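Local coordinates for putative surface-anchored fimbrial subunit (Corynebacterium diphtheriae, PDB 3HR6), which builds, as the major pilin SpaA, the shaft of cell-wall-anchored pili from tandem Ig-like modules stabilised by isopeptide and disulfide bonds, at residues A[158-164]-A[345-349]; A[263-268]-A[420-424]; A[305-311]-A[362-368]; A[327-333]-A[391-397]. One frame throughout, in Å; residues are numbered along the deposited sequence. Where two conformers were deposited one is given.

Contact 1 of 4, residues A[158-164]-A[345-349]. With CA (calcium ion), chain B.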
loop_
_atom_site.group_PDB
_atom_site.type_symbol
_atom_site.label_atom_id
_atom_site.label_comp_id
_atom_site.label_asym_id
_atom_site.label_seq_id
_atom_site.Cartn_x
_atom_site.Cartn_y
_atom_site.Cartn_z
ATOM N N GLN A 158 17.289 11.669 -16.757
ATOM C CA GLN A 158 18.275 11.137 -15.807
ATOM C C GLN A 158 17.774 9.810 -15.245
ATOM O O GLN A 158 16.634 9.709 -14.817
ATOM C CB GLN A 158 18.522 12.127 -14.676
ATOM C CG GLN A 158 19.524 11.596 -13.618
ATOM C CD GLN A 158 19.967 12.697 -12.661
ATOM O OE1 GLN A 158 20.766 13.572 -13.044
ATOM N NE2 GLN A 158 19.499 12.641 -11.414
ATOM N N PRO A 159 18.631 8.802 -15.193
ATOM C CA PRO A 159 18.128 7.533 -14.660
ATOM C C PRO A 159 17.571 7.646 -13.256
ATOM O O PRO A 159 18.127 8.325 -12.405
ATOM C CB PRO A 159 19.376 6.659 -14.646
ATOM C CG PRO A 159 20.169 7.211 -15.767
ATOM C CD PRO A 159 19.951 8.668 -15.811
ATOM N N GLY A 160 16.501 6.898 -13.002
ATOM C CA GLY A 160 15.939 6.851 -11.684
ATOM C C GLY A 160 15.172 8.069 -11.287
ATOM O O GLY A 160 14.840 8.961 -12.140
ATOM N N PHE A 161 14.940 8.162 -9.970
ATOM C CA PHE A 161 14.210 9.283 -9.384
ATOM C C PHE A 161 14.933 9.721 -8.133
ATOM O O PHE A 161 14.440 9.659 -7.012
ATOM C CB PHE A 161 12.720 8.982 -9.125
ATOM C CG PHE A 161 12.409 7.543 -8.801
ATOM C CD1 PHE A 161 12.437 7.078 -7.489
ATOM C CD2 PHE A 161 12.036 6.660 -9.810
ATOM C CE1 PHE A 161 12.131 5.767 -7.208
ATOM C CE2 PHE A 161 11.718 5.361 -9.500
ATOM C CZ PHE A 161 11.813 4.910 -8.203
ATOM N N SER A 162 16.147 10.221 -8.353
ATOM C CA SER A 162 16.906 10.832 -7.275
ATOM C C SER A 162 16.137 12.079 -6.756
ATOM O O SER A 162 15.223 12.630 -7.427
ATOM C CB SER A 162 18.266 11.245 -7.816
ATOM O OG SER A 162 19.146 10.158 -7.983
ATOM N N VAL A 163 16.480 12.531 -5.578
ATOM C CA VAL A 163 15.884 13.726 -5.011
ATOM C C VAL A 163 15.956 14.847 -6.053
ATOM O O VAL A 163 16.997 15.103 -6.651
ATOM C CB VAL A 163 16.626 14.149 -3.675
ATOM C CG1 VAL A 163 16.155 15.542 -3.204
ATOM C CG2 VAL A 163 16.382 13.062 -2.614
ATOM N N GLY A 164 14.824 15.459 -6.317
ATOM C CA GLY A 164 14.737 16.555 -7.245
ATOM C C GLY A 164 14.011 16.163 -8.517
ATOM O O GLY A 164 13.681 17.027 -9.334
ATOM N N PRO A 345 26.348 15.479 -16.306
ATOM C CA PRO A 345 26.464 15.575 -14.869
ATOM C C PRO A 345 25.156 15.135 -14.237
ATOM O O PRO A 345 24.062 15.357 -14.820
ATOM C CB PRO A 345 26.692 17.061 -14.628
ATOM C CG PRO A 345 27.174 17.577 -15.929
ATOM C CD PRO A 345 26.460 16.803 -16.944
ATOM N N ILE A 346 25.275 14.492 -13.099
ATOM C CA ILE A 346 24.111 14.024 -12.371
ATOM C C ILE A 346 23.604 15.140 -11.511
ATOM O O ILE A 346 24.378 15.802 -10.805
ATOM C CB ILE A 346 24.457 12.730 -11.582
ATOM C CG1 ILE A 346 24.714 11.628 -12.597
ATOM C CG2 ILE A 346 23.354 12.384 -10.567
ATOM C CD1 ILE A 346 25.372 10.370 -12.034
ATOM N N SER A 347 22.289 15.363 -11.567
ATOM C CA SER A 347 21.640 16.403 -10.777
ATOM C C SER A 347 21.037 15.814 -9.505
ATOM O O SER A 347 20.381 14.773 -9.540
ATOM C CB SER A 347 20.559 17.090 -11.637
ATOM O OG SER A 347 19.930 18.110 -10.935
ATOM N N LEU A 348 21.273 16.471 -8.379
ATOM C CA LEU A 348 20.697 16.057 -7.090
ATOM C C LEU A 348 20.093 17.286 -6.434
ATOM O O LEU A 348 20.789 18.259 -6.139
ATOM C CB LEU A 348 21.732 15.466 -6.099
ATOM C CG LEU A 348 22.537 14.314 -6.650
ATOM C CD1 LEU A 348 23.738 13.893 -5.757
ATOM C CD2 LEU A 348 21.599 13.073 -6.905
ATOM N N ASP A 349 18.796 17.205 -6.177
ATOM C CA ASP A 349 18.015 18.314 -5.666
ATOM C C ASP A 349 18.289 19.622 -6.426
ATOM O O ASP A 349 18.482 20.660 -5.815
ATOM C CB ASP A 349 18.295 18.460 -4.161
ATOM C CG ASP A 349 17.139 19.054 -3.412
ATOM O OD1 ASP A 349 16.082 19.283 -3.990
ATOM O OD2 ASP A 349 17.295 19.328 -2.215
HETATM CA CA CA B . 14.371 10.061 -14.121
HETATM O O HOH W 1 22.045 13.477 -15.413
HETATM O O HOH W 2 14.898 12.275 -15.402
HETATM O O HOH W 3 17.656 14.821 -9.276
HETATM O O HOH W 4 12.275 11.319 -13.140
#
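Gln158 does two jobs at once. Gln158 O binds the calcium ion at 2.4 Å, while its side-chain amide clasps the backbone of Ser347. Ser347 N donates to Gln158 OE1 (2.8 Å), and Gln158 NE2 donates to Ser347 O (3.0 Å). Both bonds are nearly straight. Gly160 O also binds the metal (2.3 Å), and Asp153, Asp155 and Glu165 supply the other protein ligands. Farther along, Asp349 N donates to Val163 O (2.8 Å). Water 3 donates to both Val163 O and Ser347 O, and water 1 to both Gln158 OE1 and Pro345 O. Gly164 passes close to Asp349, with CA atoms 4.0 Å apart, and a side chain there would clash with Asp349 CA. Apolar touches are few, such as Ser162 CB on Leu348 CD2 (3.9 Å). The contact joins the calcium loop to a loop of the C-terminal module. Its three direct hydrogen bonds thus depend on main-chain atoms of 345-349 and not on its side chains.

Contact 2 of 4, residues A[263-268]-A[420-424]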
loop_
_atom_site.group_PDB
_atom_site.type_symbol
_atom_site.label_atom_id
_atom_site.label_comp_id
_atom_site.label_asym_id
_atom_site.label_seq_id
_atom_site.Cartn_x
_atom_site.Cartn_y
_atom_site.Cartn_z
ATOM N N GLN A 263 16.071 12.954 0.789
ATOM C CA GLN A 263 16.649 11.649 0.927
ATOM C C GLN A 263 16.051 10.975 2.160
ATOM O O GLN A 263 16.094 11.540 3.269
ATOM C CB GLN A 263 18.151 11.788 1.159
ATOM C CG GLN A 263 18.861 10.474 1.483
ATOM C CD GLN A 263 20.351 10.670 1.607
ATOM O OE1 GLN A 263 21.126 10.419 0.653
ATOM N NE2 GLN A 263 20.764 11.108 2.763
ATOM N N PRO A 264 15.572 9.734 1.997
ATOM C CA PRO A 264 15.148 9.004 3.182
ATOM C C PRO A 264 16.339 8.819 4.119
ATOM O O PRO A 264 17.443 8.446 3.650
ATOM C CB PRO A 264 14.685 7.655 2.624
ATOM C CG PRO A 264 14.422 7.875 1.257
ATOM C CD PRO A 264 15.382 8.943 0.780
ATOM N N GLU A 265 16.120 9.105 5.376
ATOM C CA GLU A 265 17.201 8.999 6.382
ATOM C C GLU A 265 17.817 7.615 6.451
ATOM O O GLU A 265 19.037 7.505 6.710
ATOM C CB GLU A 265 16.703 9.436 7.740
ATOM C CG GLU A 265 16.416 10.918 7.769
ATOM C CD GLU A 265 16.239 11.428 9.163
ATOM O OE1 GLU A 265 17.220 11.957 9.723
ATOM O OE2 GLU A 265 15.124 11.260 9.723
ATOM N N ASN A 266 17.023 6.580 6.164
ATOM C CA ASN A 266 17.557 5.213 6.224
ATOM C C ASN A 266 17.757 4.665 4.832
ATOM O O ASN A 266 17.841 3.459 4.656
ATOM C CB ASN A 266 16.613 4.324 7.014
ATOM C CG ASN A 266 15.261 4.191 6.371
ATOM O OD1 ASN A 266 14.993 4.785 5.320
ATOM N ND2 ASN A 266 14.362 3.419 7.017
ATOM N N GLY A 267 17.759 5.555 3.834
ATOM C CA GLY A 267 17.854 5.189 2.435
ATOM C C GLY A 267 16.664 4.551 1.779
ATOM O O GLY A 267 16.722 4.319 0.609
ATOM N N GLN A 268 15.592 4.286 2.538
ATOM C CA GLN A 268 14.492 3.499 2.043
ATOM C C GLN A 268 13.307 4.407 1.683
ATOM O O GLN A 268 12.690 4.973 2.576
ATOM C CB GLN A 268 14.045 2.496 3.083
ATOM C CG GLN A 268 15.174 1.747 3.767
ATOM C CD GLN A 268 16.084 1.060 2.782
ATOM O OE1 GLN A 268 17.298 1.434 2.605
ATOM N NE2 GLN A 268 15.530 0.036 2.134
ATOM N N THR A 420 19.576 -4.425 0.599
ATOM C CA THR A 420 19.908 -3.090 1.127
ATOM C C THR A 420 18.770 -2.607 1.990
ATOM O O THR A 420 17.666 -2.528 1.517
ATOM C CB THR A 420 20.167 -2.122 -0.034
ATOM O OG1 THR A 420 21.295 -2.670 -0.730
ATOM C CG2 THR A 420 20.519 -0.720 0.455
ATOM N N ASN A 421 19.050 -2.284 3.248
ATOM C CA ASN A 421 17.990 -1.740 4.102
ATOM C C ASN A 421 18.435 -0.585 5.004
ATOM O O ASN A 421 17.739 -0.223 5.938
ATOM C CB ASN A 421 17.333 -2.863 4.921
ATOM C CG ASN A 421 18.270 -3.583 5.879
ATOM O OD1 ASN A 421 19.482 -3.321 5.999
ATOM N ND2 ASN A 421 17.679 -4.544 6.569
ATOM N N VAL A 422 19.611 -0.041 4.709
ATOM C CA VAL A 422 20.089 1.203 5.293
ATOM C C VAL A 422 20.644 2.090 4.165
ATOM O O VAL A 422 20.827 1.633 3.038
ATOM C CB VAL A 422 21.129 0.938 6.353
ATOM C CG1 VAL A 422 20.554 0.081 7.462
ATOM C CG2 VAL A 422 22.388 0.310 5.749
ATOM N N LEU A 423 20.898 3.359 4.478
ATOM C CA LEU A 423 21.435 4.285 3.511
ATOM C C LEU A 423 22.794 3.801 3.007
ATOM O O LEU A 423 23.656 3.437 3.781
ATOM C CB LEU A 423 21.543 5.677 4.135
ATOM C CG LEU A 423 22.053 6.806 3.254
ATOM C CD1 LEU A 423 21.016 7.160 2.230
ATOM C CD2 LEU A 423 22.413 8.006 4.080
ATOM N N VAL A 424 22.977 3.774 1.704
ATOM C CA VAL A 424 24.256 3.358 1.148
ATOM C C VAL A 424 25.160 4.586 1.139
ATOM O O VAL A 424 24.756 5.634 0.656
ATOM C CB VAL A 424 24.095 2.807 -0.262
ATOM C CG1 VAL A 424 25.437 2.469 -0.834
ATOM C CG2 VAL A 424 23.182 1.578 -0.285
#
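Neither segment is regular through most of its length. Pro264 to Gly267 form a type I beta turn, closed by Gly267 N to Pro264 O (2.9 Å). The turn lies against the bend at Val422 and Leu423, where the CA atoms of Gly267 and Leu423 are 3.8 Å apart. Gly267 has a positive phi, and a CB on it would clash with Leu423 CA. Asn266 O sits 3.2 Å from Val422 CA in a CA-H...O contact. Asn266 O is also 3.1 Å from Leu423 N, but the angle is too poor for a hydrogen bond. Asn266 OD1 accepts from Gln268 N (2.9 Å), which makes an Asx turn and leads the chain into strand 268-276. Segment 420-424 leads into strand 424-432. These two strands both pair with strand 302-315, and Gly267 and Val424 make backbone hydrogen bonds to Phe306. This is consistent with a junction between Ig-like modules. Among the side chains, Leu423 is the main apolar piece. Leu423 CD1 rests 3.7 Å from Gly267 CA and 3.6 Å from Gln263 OE1. The amide of Gln263 bonds to Gly366 and Gln308. The side chain of Gln268 lies along the backbone of Thr420 and Asn421.

Contact 3 of 4, residues A[305-311]-A[362-368]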
loop_
_atom_site.group_PDB
_atom_site.type_symbol
_atom_site.label_atom_id
_atom_site.label_comp_id
_atom_site.label_asym_id
_atom_site.label_seq_id
_atom_site.Cartn_x
_atom_site.Cartn_y
_atom_site.Cartn_z
ATOM N N LYS A 305 16.018 2.300 -3.178
ATOM C CA LYS A 305 17.184 2.392 -2.324
ATOM C C LYS A 305 18.006 3.620 -2.693
ATOM O O LYS A 305 18.254 3.854 -3.859
ATOM C CB LYS A 305 18.021 1.139 -2.533
ATOM C CG LYS A 305 17.232 -0.171 -2.478
ATOM C CD LYS A 305 16.567 -0.379 -1.124
ATOM C CE LYS A 305 15.898 -1.742 -1.081
ATOM N NZ LYS A 305 15.271 -2.029 0.231
ATOM N N PHE A 306 18.443 4.345 -1.671
ATOM C CA PHE A 306 19.143 5.605 -1.873
ATOM C C PHE A 306 20.516 5.531 -1.284
ATOM O O PHE A 306 20.808 4.743 -0.392
ATOM C CB PHE A 306 18.365 6.784 -1.283
ATOM C CG PHE A 306 17.231 7.240 -2.163
ATOM C CD1 PHE A 306 16.093 6.451 -2.328
ATOM C CD2 PHE A 306 17.329 8.414 -2.876
ATOM C CE1 PHE A 306 15.063 6.871 -3.175
ATOM C CE2 PHE A 306 16.296 8.834 -3.700
ATOM C CZ PHE A 306 15.178 8.059 -3.872
ATOM N N GLY A 307 21.381 6.391 -1.829
ATOM C CA GLY A 307 22.759 6.471 -1.340
ATOM C C GLY A 307 23.263 7.893 -1.312
ATOM O O GLY A 307 22.633 8.821 -1.796
ATOM N N GLN A 308 24.392 8.054 -0.675
ATOM C CA GLN A 308 24.965 9.373 -0.400
ATOM C C GLN A 308 26.491 9.261 -0.445
ATOM O O GLN A 308 27.060 8.371 0.147
ATOM C CB GLN A 308 24.559 9.766 1.016
ATOM C CG GLN A 308 25.160 11.026 1.526
ATOM C CD GLN A 308 24.540 11.430 2.838
ATOM O OE1 GLN A 308 23.579 12.209 2.845
ATOM N NE2 GLN A 308 25.076 10.906 3.951
ATOM N N ILE A 309 27.123 10.198 -1.140
ATOM C CA ILE A 309 28.575 10.250 -1.309
ATOM C C ILE A 309 29.055 11.432 -0.495
ATOM O O ILE A 309 28.529 12.512 -0.611
ATOM C CB ILE A 309 28.955 10.437 -2.782
ATOM C CG1 ILE A 309 28.580 9.188 -3.576
ATOM C CG2 ILE A 309 30.456 10.679 -2.914
ATOM C CD1 ILE A 309 28.589 9.428 -5.066
ATOM N N THR A 310 30.045 11.214 0.348
ATOM C CA THR A 310 30.686 12.333 1.084
ATOM C C THR A 310 32.122 12.501 0.630
ATOM O O THR A 310 32.933 11.578 0.743
ATOM C CB THR A 310 30.602 12.194 2.617
ATOM O OG1 THR A 310 29.223 12.129 3.010
ATOM C CG2 THR A 310 31.231 13.391 3.302
ATOM N N ILE A 311 32.455 13.693 0.133
ATOM C CA ILE A 311 33.797 14.009 -0.321
ATOM C C ILE A 311 34.477 14.646 0.876
ATOM O O ILE A 311 33.867 15.499 1.526
ATOM C CB ILE A 311 33.777 15.003 -1.548
ATOM C CG1 ILE A 311 33.081 14.391 -2.764
ATOM C CG2 ILE A 311 35.213 15.418 -1.951
ATOM C CD1 ILE A 311 32.909 15.383 -3.930
ATOM N N ALA A 362 31.976 17.834 1.007
ATOM C CA ALA A 362 30.888 18.020 0.072
ATOM C C ALA A 362 30.035 16.755 0.123
ATOM O O ALA A 362 30.566 15.667 -0.012
ATOM C CB ALA A 362 31.408 18.238 -1.334
ATOM N N VAL A 363 28.746 16.939 0.346
ATOM C CA VAL A 363 27.804 15.835 0.478
ATOM C C VAL A 363 26.885 15.776 -0.747
ATOM O O VAL A 363 26.232 16.762 -1.080
ATOM C CB VAL A 363 27.010 15.916 1.801
ATOM C CG1 VAL A 363 26.182 14.623 1.962
ATOM C CG2 VAL A 363 27.959 16.055 3.018
ATOM N N LEU A 364 26.868 14.632 -1.432
ATOM C CA LEU A 364 26.022 14.374 -2.603
ATOM C C LEU A 364 24.955 13.384 -2.105
ATOM O O LEU A 364 25.211 12.185 -2.010
ATOM C CB LEU A 364 26.854 13.805 -3.729
ATOM C CG LEU A 364 27.756 14.800 -4.453
ATOM C CD1 LEU A 364 28.840 15.325 -3.562
ATOM C CD2 LEU A 364 28.359 14.076 -5.625
ATOM N N SER A 365 23.808 13.910 -1.729
ATOM C CA SER A 365 22.746 13.128 -1.085
ATOM C C SER A 365 21.610 12.846 -2.040
ATOM O O SER A 365 21.421 13.551 -3.034
ATOM C CB SER A 365 22.144 13.870 0.126
ATOM O OG SER A 365 23.121 14.352 1.030
ATOM N N GLY A 366 20.822 11.833 -1.710
ATOM C CA GLY A 366 19.619 11.549 -2.452
ATOM C C GLY A 366 19.729 10.926 -3.814
ATOM O O GLY A 366 18.858 11.110 -4.711
ATOM N N ILE A 367 20.771 10.125 -3.973
ATOM C CA ILE A 367 21.032 9.382 -5.151
ATOM C C ILE A 367 20.150 8.132 -5.122
ATOM O O ILE A 367 20.363 7.242 -4.290
ATOM C CB ILE A 367 22.512 8.956 -5.274
ATOM C CG1 ILE A 367 23.460 10.179 -5.238
ATOM C CG2 ILE A 367 22.688 8.209 -6.546
ATOM C CD1 ILE A 367 24.924 9.850 -4.893
ATOM N N HIS A 368 19.194 8.054 -6.043
ATOM C CA HIS A 368 18.352 6.858 -6.157
ATOM C C HIS A 368 19.135 5.809 -6.912
ATOM O O HIS A 368 19.510 5.983 -8.073
ATOM C CB HIS A 368 17.041 7.191 -6.868
ATOM C CG HIS A 368 16.256 5.979 -7.261
ATOM N ND1 HIS A 368 15.644 5.824 -8.502
ATOM C CD2 HIS A 368 15.992 4.839 -6.575
ATOM C CE1 HIS A 368 15.018 4.667 -8.538
ATOM N NE2 HIS A 368 15.254 4.025 -7.399
#
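Lys305 lies near the start of strand 302-315, and its NZ bonds to Ser303 OG and to Thr420 O. Phe306 forms a non-hydrogen-bonded antiparallel pair with His368. His368 CA lies over the Phe306 ring, 3.9 Å from the ring centroid, as a CH-pi contact. The two rings themselves meet obliquely. Gly307 pairs with Ile367 through two hydrogen bonds, Gly307 N to Ile367 O (2.8 Å) and Ile367 N to Gly307 O (3.1 Å). Next comes a beta bulge. Gln308 alone spans what Ser365 and Gly366 span on the other strand, and Gly366 has a positive phi. Here Ser365 OG donates to Gln308 OE1 (2.8 Å). Regular pairing resumes at Ile309, where Ile309 N meets Leu364 O (2.9 Å) and Leu364 N meets Ile309 O (2.8 Å). Thr310 faces Val363 on the same side of the sheet as Phe306. Ile311 pairs with Ala362, and Ile311 N to Ala362 O is 2.7 Å. Ile309, Ile311, Ala362, Leu364 and Ile367 share the opposite face, with Ile309 CD1 to Ile367 CD1 at 3.7 Å. This apolar face packs on Phe328, Leu330, Phe392 and Leu394 of strands 327-333 and 391-398, consistent with the beta sandwich of an Ig-like module. At the other end, His368 stacks on Phe161 of the calcium-binding loop. Strand 424-432 runs parallel to strand 302-315 in the same sheet.

Contact 4 of 4, residues A[327-333]-A[391-397]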
loop_
_atom_site.group_PDB
_atom_site.type_symbol
_atom_site.label_atom_id
_atom_site.label_comp_id
_atom_site.label_asym_id
_atom_site.label_seq_id
_atom_site.Cartn_x
_atom_site.Cartn_y
_atom_site.Cartn_z
ATOM N N THR A 327 35.545 21.917 -6.902
ATOM C CA THR A 327 34.223 21.656 -7.430
ATOM C C THR A 327 34.256 20.314 -8.175
ATOM O O THR A 327 35.218 20.005 -8.883
ATOM C CB THR A 327 33.768 22.801 -8.372
ATOM O OG1 THR A 327 33.790 24.064 -7.669
ATOM C CG2 THR A 327 32.368 22.514 -9.003
ATOM N N PHE A 328 33.213 19.507 -7.954
ATOM C CA PHE A 328 33.059 18.195 -8.564
ATOM C C PHE A 328 31.693 18.073 -9.193
ATOM O O PHE A 328 30.700 18.727 -8.765
ATOM C CB PHE A 328 33.229 17.062 -7.541
ATOM C CG PHE A 328 34.567 17.062 -6.875
ATOM C CD1 PHE A 328 35.610 16.252 -7.360
ATOM C CD2 PHE A 328 34.817 17.891 -5.798
ATOM C CE1 PHE A 328 36.852 16.271 -6.780
ATOM C CE2 PHE A 328 36.060 17.925 -5.206
ATOM C CZ PHE A 328 37.093 17.100 -5.678
ATOM N N GLN A 329 31.673 17.292 -10.262
ATOM C CA GLN A 329 30.435 16.802 -10.813
ATOM C C GLN A 329 30.407 15.286 -10.720
ATOM O O GLN A 329 31.443 14.578 -10.778
ATOM C CB GLN A 329 30.214 17.332 -12.224
ATOM C CG GLN A 329 30.140 18.818 -12.294
ATOM C CD GLN A 329 29.747 19.291 -13.672
ATOM O OE1 GLN A 329 30.507 19.114 -14.627
ATOM N NE2 GLN A 329 28.599 19.945 -13.770
ATOM N N LEU A 330 29.196 14.780 -10.541
ATOM C CA LEU A 330 28.969 13.336 -10.453
ATOM C C LEU A 330 28.566 12.787 -11.828
ATOM O O LEU A 330 27.762 13.372 -12.529
ATOM C CB LEU A 330 27.923 13.030 -9.391
ATOM C CG LEU A 330 27.637 11.541 -9.090
ATOM C CD1 LEU A 330 28.845 10.871 -8.454
ATOM C CD2 LEU A 330 26.378 11.429 -8.191
ATOM N N HIS A 331 29.158 11.657 -12.184
ATOM C CA HIS A 331 29.050 11.059 -13.495
ATOM C C HIS A 331 28.957 9.561 -13.345
ATOM O O HIS A 331 29.081 9.028 -12.252
ATOM C CB HIS A 331 30.290 11.376 -14.319
ATOM C CG HIS A 331 30.287 12.745 -14.925
ATOM N ND1 HIS A 331 29.551 13.050 -16.052
ATOM C CD2 HIS A 331 30.953 13.875 -14.592
ATOM C CE1 HIS A 331 29.778 14.306 -16.396
ATOM N NE2 HIS A 331 30.619 14.837 -15.521
ATOM N N ARG A 332 28.732 8.889 -14.461
ATOM C CA ARG A 332 28.825 7.461 -14.599
ATOM C C ARG A 332 30.043 7.138 -15.476
ATOM O O ARG A 332 30.351 7.884 -16.419
ATOM C CB ARG A 332 27.578 6.878 -15.254
ATOM C CG ARG A 332 26.297 7.082 -14.445
ATOM C CD ARG A 332 26.297 6.213 -13.223
ATOM N NE ARG A 332 26.264 4.794 -13.527
ATOM C CZ ARG A 332 26.219 3.793 -12.647
ATOM N NH1 ARG A 332 26.197 4.057 -11.336
ATOM N NH2 ARG A 332 26.202 2.529 -13.094
ATOM N N CYS A 333 30.739 6.061 -15.112
ATOM C CA CYS A 333 31.954 5.623 -15.777
ATOM C C CYS A 333 31.805 4.160 -16.231
ATOM O O CYS A 333 31.025 3.392 -15.638
ATOM C CB CYS A 333 33.149 5.802 -14.810
ATOM S SG CYS A 333 33.841 7.476 -14.714
ATOM N N GLU A 391 29.864 2.186 -12.760
ATOM C CA GLU A 391 30.015 2.840 -11.461
ATOM C C GLU A 391 29.778 4.325 -11.588
ATOM O O GLU A 391 29.876 4.899 -12.671
ATOM C CB GLU A 391 31.452 2.649 -10.877
ATOM C CG GLU A 391 31.973 1.226 -10.761
ATOM C CD GLU A 391 31.303 0.337 -9.705
ATOM O OE1 GLU A 391 30.470 0.798 -8.882
ATOM O OE2 GLU A 391 31.637 -0.880 -9.719
ATOM N N PHE A 392 29.549 4.955 -10.442
ATOM C CA PHE A 392 29.635 6.385 -10.338
ATOM C C PHE A 392 31.092 6.843 -10.306
ATOM O O PHE A 392 32.036 6.096 -9.928
ATOM C CB PHE A 392 28.927 6.896 -9.078
ATOM C CG PHE A 392 27.448 6.683 -9.066
ATOM C CD1 PHE A 392 26.580 7.525 -9.771
ATOM C CD2 PHE A 392 26.894 5.621 -8.355
ATOM C CE1 PHE A 392 25.220 7.313 -9.765
ATOM C CE2 PHE A 392 25.540 5.406 -8.344
ATOM C CZ PHE A 392 24.684 6.248 -9.043
ATOM N N CYS A 393 31.280 8.078 -10.727
ATOM C CA CYS A 393 32.607 8.688 -10.597
ATOM C C CYS A 393 32.501 10.169 -10.471
ATOM O O CYS A 393 31.532 10.768 -10.877
ATOM C CB CYS A 393 33.523 8.283 -11.747
ATOM S SG CYS A 393 32.722 8.615 -13.363
ATOM N N LEU A 394 33.519 10.772 -9.880
ATOM C CA LEU A 394 33.533 12.211 -9.699
ATOM C C LEU A 394 34.568 12.833 -10.617
ATOM O O LEU A 394 35.678 12.313 -10.750
ATOM C CB LEU A 394 33.905 12.526 -8.263
ATOM C CG LEU A 394 32.878 12.160 -7.181
ATOM C CD1 LEU A 394 33.582 12.159 -5.749
ATOM C CD2 LEU A 394 31.664 13.096 -7.237
ATOM N N VAL A 395 34.199 13.949 -11.221
ATOM C CA VAL A 395 35.141 14.724 -12.035
ATOM C C VAL A 395 35.352 16.051 -11.338
ATOM O O VAL A 395 34.399 16.799 -11.056
ATOM C CB VAL A 395 34.606 14.962 -13.466
ATOM C CG1 VAL A 395 35.488 16.018 -14.213
ATOM C CG2 VAL A 395 34.523 13.666 -14.241
ATOM N N GLU A 396 36.619 16.365 -11.067
ATOM C CA GLU A 396 36.968 17.643 -10.490
ATOM C C GLU A 396 37.018 18.706 -11.570
ATOM O O GLU A 396 37.864 18.629 -12.470
ATOM C CB GLU A 396 38.317 17.583 -9.791
ATOM C CG GLU A 396 38.595 18.840 -9.006
ATOM C CD GLU A 396 39.841 18.756 -8.185
ATOM O OE1 GLU A 396 40.920 18.447 -8.726
ATOM O OE2 GLU A 396 39.733 19.067 -6.995
ATOM N N THR A 397 36.120 19.682 -11.498
ATOM C CA THR A 397 36.023 20.725 -12.540
ATOM C C THR A 397 36.731 22.025 -12.165
ATOM O O THR A 397 37.012 22.840 -13.036
ATOM C CB THR A 397 34.570 21.056 -12.885
ATOM O OG1 THR A 397 33.893 21.537 -11.721
ATOM C CG2 THR A 397 33.838 19.866 -13.503
#
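Arg332 points the NH1 edge of its guanidinium at the face of the Phe392 ring, with Arg332 NH1 3.3 Å from Phe392 CE2. Arg332 CZ is 4.5 Å from the Phe392 ring centroid and almost on the ring normal, a cation-pi contact. Arg332 NE also bonds to Lys388 O, and Trp385 meets the Phe392 ring edge-to-face. On the face shared by His331 and Val395 lies the disulfide, Cys333 SG to Cys393 SG at 2.1 Å, with a chi3 of 88°. It runs diagonally across the antiparallel pair. Cys333 is in register with Glu391, and Cys393 with His331. The crosslink thus adds a covalent tie where backbone bonds already hold the strands. These include Cys333 N to Glu391 O (2.8 Å) and Cys393 N to His331 O (2.8 Å). The ladder continues with Gln329 and Val395, bonded both ways at 2.9 Å (Gln329 N to Val395 O, Val395 N to Gln329 O). It reaches Thr397 N to Thr327 O (2.8 Å). On the disulfide face, His331 CD2 touches Val395 CG2 (3.6 Å), and His331 ND1 bonds to Asp343. On the other face, Leu330 CD1 meets Leu394 CD2 (3.8 Å), and Glu396 CG lies off-centre over the Phe328 ring. The two strands are the middle pair of a four-stranded antiparallel sheet, flanked by strands 354-355 and 410-412. Phe328, Leu330, Phe392 and Leu394 pack on strands 302-315 and 361-375 of the facing sheet.

From the N terminus, contact 1 opens first, at the calcium loop, and closes 181 residues later at 345-349. Contact 2 opens at 263-268, before contact 1 has closed, and ends last, at 420-424, so the two cross. Contacts 3 and 4 both lie wholly within the span of contact 2. They cross each other, because strand 327-333 follows strand 302-315 before strand 361-375 comes back, and each also crosses contact 1. Contacts 3 and 4 each pair two strands in one of the facing sheets of the C-terminal module and share its core. Contacts 1 and 2 bring preceding parts of the chain against that module. Contact 1 touches both sheets, through His368 and Leu330.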